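Local coordinates for protein cytokinin riboside 5'-monophosphate phosphoribohydrolase (Streptomyces coelicolor, PDB 5ZI9) that belongs to the SLOG clan and has a Rossmann-like alpha/beta fold built round a parallel sheet, at residues A81-P84 / P88-D91; F105-G110 / E117-G122. One frame throughout, in Å; residues are numbered along the deposited sequence.

Contact 1 (A81-P84 / P88-D91); sequences ARTP and PEYD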
ATOM      1  N   ALA B  81      33.678  -8.778 -12.119  1.00 35.59           N
ATOM      2  CA  ALA B  81      33.367  -7.743 -13.112  1.00 39.07           C
ATOM      3  C   ALA B  81      34.560  -7.427 -14.029  1.00 38.58           C
ATOM      4  O   ALA B  81      34.367  -6.935 -15.143  1.00 37.73           O
ATOM      5  CB  ALA B  81      32.905  -6.464 -12.411  1.00 38.61           C
ATOM      6  N   ARG B  82      35.762  -7.751 -13.561  1.00 37.08           N
ATOM      7  CA  ARG B  82      36.994  -7.305 -14.165  1.00 37.33           C
ATOM      8  C   ARG B  82      37.619  -8.348 -15.062  1.00 36.54           C
ATOM      9  O   ARG B  82      38.604  -8.079 -15.710  1.00 37.27           O
ATOM     10  CB  ARG B  82      37.967  -6.938 -13.054  1.00 40.57           C
ATOM     11  CG  ARG B  82      37.329  -6.051 -11.998  1.00 47.04           C
ATOM     12  CD  ARG B  82      38.232  -5.735 -10.822  1.00 50.35           C
ATOM     13  NE  ARG B  82      37.474  -5.032  -9.769  1.00 53.39           N
ATOM     14  CZ  ARG B  82      38.013  -4.270  -8.810  1.00 57.69           C
ATOM     15  NH1 ARG B  82      39.345  -4.100  -8.717  1.00 61.68           N
ATOM     16  NH2 ARG B  82      37.218  -3.687  -7.906  1.00 51.93           N
ATOM     17  N   THR B  83      37.062  -9.544 -15.116  1.00 38.65           N
ATOM     18  CA  THR B  83      37.632 -10.605 -15.933  1.00 38.66           C
ATOM     19  C   THR B  83      37.772 -10.148 -17.408  1.00 38.75           C
ATOM     20  O   THR B  83      36.780  -9.741 -18.013  1.00 35.97           O
ATOM     21  CB  THR B  83      36.761 -11.862 -15.837  1.00 38.91           C
ATOM     22  OG1 THR B  83      36.755 -12.301 -14.478  1.00 40.41           O
ATOM     23  CG2 THR B  83      37.298 -12.959 -16.674  1.00 40.24           C
ATOM     24  N   PRO B  84      39.014 -10.188 -17.966  1.00 39.55           N
ATOM     25  CA  PRO B  84      39.269  -9.870 -19.390  1.00 38.54           C
ATOM     26  C   PRO B  84      38.635 -10.872 -20.336  1.00 37.10           C
ATOM     27  O   PRO B  84      38.537 -12.047 -19.990  1.00 36.80           O
ATOM     28  CB  PRO B  84      40.799  -9.946 -19.515  1.00 37.12           C
ATOM     29  CG  PRO B  84      41.306  -9.810 -18.124  1.00 37.53           C
ATOM     30  CD  PRO B  84      40.283 -10.444 -17.251  1.00 38.62           C
ATOM     31  N   PRO B  88      40.832 -17.437 -19.877  1.00 40.99           N
ATOM     32  CA  PRO B  88      40.276 -18.783 -19.696  1.00 38.57           C
ATOM     33  C   PRO B  88      39.092 -18.779 -18.753  1.00 39.15           C
ATOM     34  O   PRO B  88      38.155 -19.552 -18.953  1.00 40.69           O
ATOM     35  CB  PRO B  88      41.450 -19.608 -19.121  1.00 39.38           C
ATOM     36  CG  PRO B  88      42.570 -18.655 -18.899  1.00 39.36           C
ATOM     37  CD  PRO B  88      42.296 -17.427 -19.709  1.00 39.64           C
ATOM     38  N   GLU B  89      39.119 -17.922 -17.730  1.00 38.87           N
ATOM     39  CA  GLU B  89      37.918 -17.720 -16.875  1.00 38.69           C
ATOM     40  C   GLU B  89      36.694 -17.255 -17.687  1.00 37.16           C
ATOM     41  O   GLU B  89      35.578 -17.750 -17.507  1.00 36.68           O
ATOM     42  CB  GLU B  89      38.215 -16.722 -15.759  1.00 39.24           C
ATOM     43  CG  GLU B  89      39.026 -17.294 -14.615  1.00 38.93           C
ATOM     44  CD  GLU B  89      39.451 -16.233 -13.619  1.00 40.75           C
ATOM     45  OE1 GLU B  89      38.813 -15.146 -13.491  1.00 43.78           O
ATOM     46  OE2 GLU B  89      40.450 -16.496 -12.942  1.00 40.53           O
ATOM     47  N   TYR B  90      36.939 -16.320 -18.603  1.00 35.39           N
ATOM     48  CA  TYR B  90      35.903 -15.770 -19.430  1.00 34.40           C
ATOM     49  C   TYR B  90      35.351 -16.831 -20.341  1.00 35.40           C
ATOM     50  O   TYR B  90      34.127 -16.938 -20.482  1.00 31.93           O
ATOM     51  CB  TYR B  90      36.446 -14.595 -20.231  1.00 37.43           C
ATOM     52  CG  TYR B  90      35.384 -13.791 -20.940  1.00 38.68           C
ATOM     53  CD1 TYR B  90      34.773 -14.280 -22.102  1.00 36.02           C
ATOM     54  CD2 TYR B  90      34.975 -12.545 -20.449  1.00 38.77           C
ATOM     55  CE1 TYR B  90      33.810 -13.559 -22.760  1.00 36.53           C
ATOM     56  CE2 TYR B  90      33.992 -11.811 -21.111  1.00 38.98           C
ATOM     57  CZ  TYR B  90      33.416 -12.327 -22.272  1.00 36.81           C
ATOM     58  OH  TYR B  90      32.449 -11.628 -22.974  1.00 33.75           O
ATOM     59  N   ASP B  91      36.248 -17.628 -20.949  1.00 38.26           N
ATOM     60  CA  ASP B  91      35.806 -18.694 -21.850  1.00 37.51           C
ATOM     61  C   ASP B  91      34.960 -19.700 -21.072  1.00 33.99           C
ATOM     62  O   ASP B  91      33.914 -20.141 -21.559  1.00 34.90           O
ATOM     63  CB  ASP B  91      36.979 -19.380 -22.563  1.00 40.29           C
ATOM     64  CG  ASP B  91      36.514 -20.527 -23.496  1.00 42.42           C
ATOM     65  OD1 ASP B  91      35.726 -20.296 -24.463  1.00 42.78           O
ATOM     66  OD2 ASP B  91      36.921 -21.678 -23.231  1.00 44.88           O
TER

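Contact 2 (F105-G110 / E117-G122); sequences FAVITG and EAANKG. With EDO (1,2-ethanediol), chain M.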
ATOM      1  N   PHE B 105      17.729 -24.261 -18.219  1.00 35.41           N
ATOM      2  CA  PHE B 105      17.685 -23.107 -17.320  1.00 34.62           C
ATOM      3  C   PHE B 105      17.809 -21.769 -18.019  1.00 34.08           C
ATOM      4  O   PHE B 105      18.511 -21.642 -19.029  1.00 33.27           O
ATOM      5  CB  PHE B 105      18.818 -23.184 -16.291  1.00 34.54           C
ATOM      6  CG  PHE B 105      18.704 -24.350 -15.358  1.00 34.91           C
ATOM      7  CD1 PHE B 105      17.696 -24.394 -14.406  1.00 34.47           C
ATOM      8  CD2 PHE B 105      19.598 -25.410 -15.437  1.00 34.68           C
ATOM      9  CE1 PHE B 105      17.585 -25.471 -13.541  1.00 36.62           C
ATOM     10  CE2 PHE B 105      19.483 -26.493 -14.585  1.00 37.06           C
ATOM     11  CZ  PHE B 105      18.475 -26.526 -13.627  1.00 35.34           C
ATOM     12  N   ALA B 106      17.179 -20.747 -17.444  1.00 32.43           N
ATOM     13  CA  ALA B 106      17.529 -19.367 -17.801  1.00 30.71           C
ATOM     14  C   ALA B 106      18.823 -18.943 -17.097  1.00 27.86           C
ATOM     15  O   ALA B 106      19.191 -19.496 -16.068  1.00 26.99           O
ATOM     16  CB  ALA B 106      16.390 -18.437 -17.456  1.00 30.67           C
ATOM     17  N   VAL B 107      19.523 -17.968 -17.636  1.00 26.22           N
ATOM     18  CA  VAL B 107      20.704 -17.521 -16.936  1.00 27.16           C
ATOM     19  C   VAL B 107      20.520 -16.121 -16.386  1.00 27.72           C
ATOM     20  O   VAL B 107      20.251 -15.201 -17.143  1.00 26.12           O
ATOM     21  CB  VAL B 107      21.928 -17.593 -17.827  1.00 26.87           C
ATOM     22  CG1 VAL B 107      23.175 -17.090 -17.081  1.00 26.96           C
ATOM     23  CG2 VAL B 107      22.106 -19.035 -18.280  1.00 26.49           C
ATOM     24  N   ILE B 108      20.685 -15.979 -15.067  1.00 28.19           N
ATOM     25  CA  ILE B 108      20.564 -14.686 -14.386  1.00 28.86           C
ATOM     26  C   ILE B 108      21.924 -14.197 -13.945  1.00 26.15           C
ATOM     27  O   ILE B 108      22.652 -14.930 -13.331  1.00 25.51           O
ATOM     28  CB  ILE B 108      19.629 -14.762 -13.156  1.00 29.72           C
ATOM     29  CG1 ILE B 108      18.199 -15.143 -13.560  1.00 28.09           C
ATOM     30  CG2 ILE B 108      19.563 -13.397 -12.470  1.00 31.98           C
ATOM     31  CD1 ILE B 108      17.347 -15.571 -12.394  1.00 28.08           C
ATOM     32  N   THR B 109      22.270 -12.961 -14.270  1.00 25.54           N
ATOM     33  CA  THR B 109      23.502 -12.375 -13.729  1.00 26.97           C
ATOM     34  C   THR B 109      23.339 -10.951 -13.201  1.00 26.38           C
ATOM     35  O   THR B 109      22.279 -10.346 -13.258  1.00 26.33           O
ATOM     36  CB  THR B 109      24.643 -12.349 -14.756  1.00 26.44           C
ATOM     37  OG1 THR B 109      24.421 -11.264 -15.652  1.00 27.35           O
ATOM     38  CG2 THR B 109      24.742 -13.664 -15.487  1.00 26.73           C
ATOM     39  N   GLY B 110      24.427 -10.402 -12.696  1.00 26.12           N
ATOM     40  CA  GLY B 110      24.433  -8.989 -12.344  1.00 25.08           C
ATOM     41  C   GLY B 110      24.314  -8.012 -13.493  1.00 24.19           C
ATOM     42  O   GLY B 110      24.174  -6.823 -13.232  1.00 23.84           O
ATOM     43  N   GLU B 117      29.142 -10.901 -18.050  1.00 31.24           N
ATOM     44  CA  GLU B 117      28.976 -10.767 -19.489  1.00 33.60           C
ATOM     45  C   GLU B 117      29.231 -12.095 -20.194  1.00 29.80           C
ATOM     46  O   GLU B 117      28.430 -12.520 -21.047  1.00 28.34           O
ATOM     47  CB  GLU B 117      29.917  -9.682 -19.985  1.00 36.75           C
ATOM     48  CG  GLU B 117      29.839  -9.384 -21.473  1.00 39.44           C
ATOM     49  CD  GLU B 117      30.944  -8.439 -21.858  1.00 39.52           C
ATOM     50  OE1 GLU B 117      32.133  -8.833 -21.765  1.00 38.12           O
ATOM     51  OE2 GLU B 117      30.615  -7.284 -22.191  1.00 42.99           O
ATOM     52  N   ALA B 118      30.307 -12.767 -19.781  1.00 28.09           N
ATOM     53  CA  ALA B 118      30.623 -14.131 -20.264  1.00 27.98           C
ATOM     54  C   ALA B 118      29.423 -15.048 -20.180  1.00 27.25           C
ATOM     55  O   ALA B 118      29.006 -15.643 -21.179  1.00 26.03           O
ATOM     56  CB  ALA B 118      31.782 -14.725 -19.499  1.00 27.14           C
ATOM     57  N   ALA B 119      28.827 -15.142 -19.007  1.00 28.71           N
ATOM     58  CA  ALA B 119      27.665 -16.036 -18.868  1.00 32.61           C
ATOM     59  C   ALA B 119      26.455 -15.583 -19.721  1.00 32.25           C
ATOM     60  O   ALA B 119      25.821 -16.404 -20.400  1.00 29.69           O
ATOM     61  CB  ALA B 119      27.296 -16.242 -17.394  1.00 32.63           C
ATOM     62  N   ASN B 120      26.158 -14.286 -19.735  1.00 32.81           N
ATOM     63  CA  ASN B 120      25.029 -13.813 -20.544  1.00 33.93           C
ATOM     64  C   ASN B 120      25.293 -14.109 -22.028  1.00 35.69           C
ATOM     65  O   ASN B 120      24.373 -14.495 -22.767  1.00 34.32           O
ATOM     66  CB  ASN B 120      24.819 -12.310 -20.398  1.00 32.70           C
ATOM     67  CG  ASN B 120      24.179 -11.925 -19.097  1.00 30.49           C
ATOM     68  OD1 ASN B 120      24.789 -11.188 -18.318  1.00 27.63           O
ATOM     69  ND2 ASN B 120      22.930 -12.356 -18.876  1.00 26.50           N
ATOM     70  N   LYS B 121      26.544 -13.902 -22.445  1.00 33.78           N
ATOM     71  CA  LYS B 121      26.953 -14.187 -23.800  1.00 34.67           C
ATOM     72  C   LYS B 121      26.696 -15.629 -24.185  1.00 33.90           C
ATOM     73  O   LYS B 121      26.059 -15.918 -25.231  1.00 32.96           O
ATOM     74  CB  LYS B 121      28.431 -13.859 -23.975  1.00 38.30           C
ATOM     75  CG  LYS B 121      29.017 -14.238 -25.336  1.00 41.35           C
ATOM     76  CD  LYS B 121      29.996 -13.189 -25.843  1.00 45.28           C
ATOM     77  CE  LYS B 121      31.315 -13.754 -26.345  1.00 49.62           C
ATOM     78  NZ  LYS B 121      31.233 -13.965 -27.812  1.00 54.21           N
ATOM     79  N   GLY B 122      27.199 -16.528 -23.343  1.00 32.17           N
ATOM     80  CA  GLY B 122      26.991 -17.955 -23.521  1.00 31.22           C
ATOM     81  C   GLY B 122      25.521 -18.302 -23.628  1.00 31.81           C
ATOM     82  O   GLY B 122      25.156 -19.121 -24.437  1.00 35.12           O
TER
HETATM   83  C1  EDO M 503      16.262 -21.155 -20.793  1.00 32.91           C
HETATM   84  O1  EDO M 503      17.389 -20.446 -21.389  1.00 30.58           O
HETATM   85  C2  EDO M 503      15.314 -21.734 -21.827  1.00 33.81           C
HETATM   86  O2  EDO M 503      14.439 -20.643 -22.225  1.00 39.97           O

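Contact 1 (A81-P84 / P88-D91)
T83 lays its methyl over the first turn of the helix that starts at P88. With OG1 beside the backbone N (chi1 -62°), CG2 stands anti to that N and sits 3.9 Å from Y90 N and 4.0 Å from the CB atoms of both E89 and Y90. Threonine suits this spot, because it offers the helix a methyl while keeping a hydroxyl on its other branch. The carbonyl of P84 also reaches Y90: its O lies 3.3 Å from Y90 CB and 3.6 Å from CD2, while T83 O comes up to the edge of the same ring, near its plane. The phenol oxygen hydrogen-bonds to E117 on helix 115-125, so Y90 packs with its inner half and binds with its tip. The side chains of E89 and T83 cross at about a right angle. E89 OE1 stays 3.6 Å from T83 OG1, too far for a hydrogen bond, and OE2 makes a salt bridge to K224 of the second subunit. In this strand-to-helix connection of the sheet, the loop after strand 74-78 thus meets helix 88-102 by van der Waals contact, while the phenol of Y90 binds the same chain and the carboxylate of E89 the second subunit.

Contact 2 (F105-G110 / E117-G122)
A119 is the first residue of the helical segment 117-122 to press on the strand. Its CB faces two strand side chains, V107 CG1 at 4.2 Å and T109 CG2 at 4.1 Å. So small a side chain suits a helix that runs nearly antiparallel to the strand, with the two axes only 8.4 Å apart at their closest. Next comes N120, the polar centre of the contact. T109 OG1 donates a 2.7 Å hydrogen bond to N120 OD1, at a C=O...donor angle of 123°, with the donor tilted 24° from the carbonyl plane. The threonine can do this because its hydroxyl stands between the backbone N and the carbonyl carbon (chi1 78°), which turns it toward the helix and leaves CG2 to pack against A119. The hydroxyl is also bonded to G111 N, just past the strand, so it ties the turn to the helix. Both ends of the N120 amide are bonded: OD1 also takes N144 ND2, and ND2 gives to S130 OG and V131 O. This network satisfies the buried amide and probably fixes its rotation. Strand, glycine-bearing turn and helix form the first half of a beta-alpha-beta unit completed by strand 130-135, as in Rossmann-like folds.

Overall arrangement
Contact 1 closes before contact 2 opens along the chain, and their centres are 13 Å apart on the same side of the chain's centre. Helix 88-102, which begins in contact 1, is followed by strand 106-109 of contact 2. Contact 1 follows strand 74-78, the neighbour of 106-109 in the parallel sheet, and together they cover successive strand-to-helix connections. Helices 88-102 and 115-125 belong to consecutive crossovers between neighbouring strands, 74-78 to 106-109 and then to 130-135, and they meet where Y90 O packs 3.4 Å from A118 CB. Contact 2 is buried within one subunit, whereas contact 1 lies where E89 meets the second subunit.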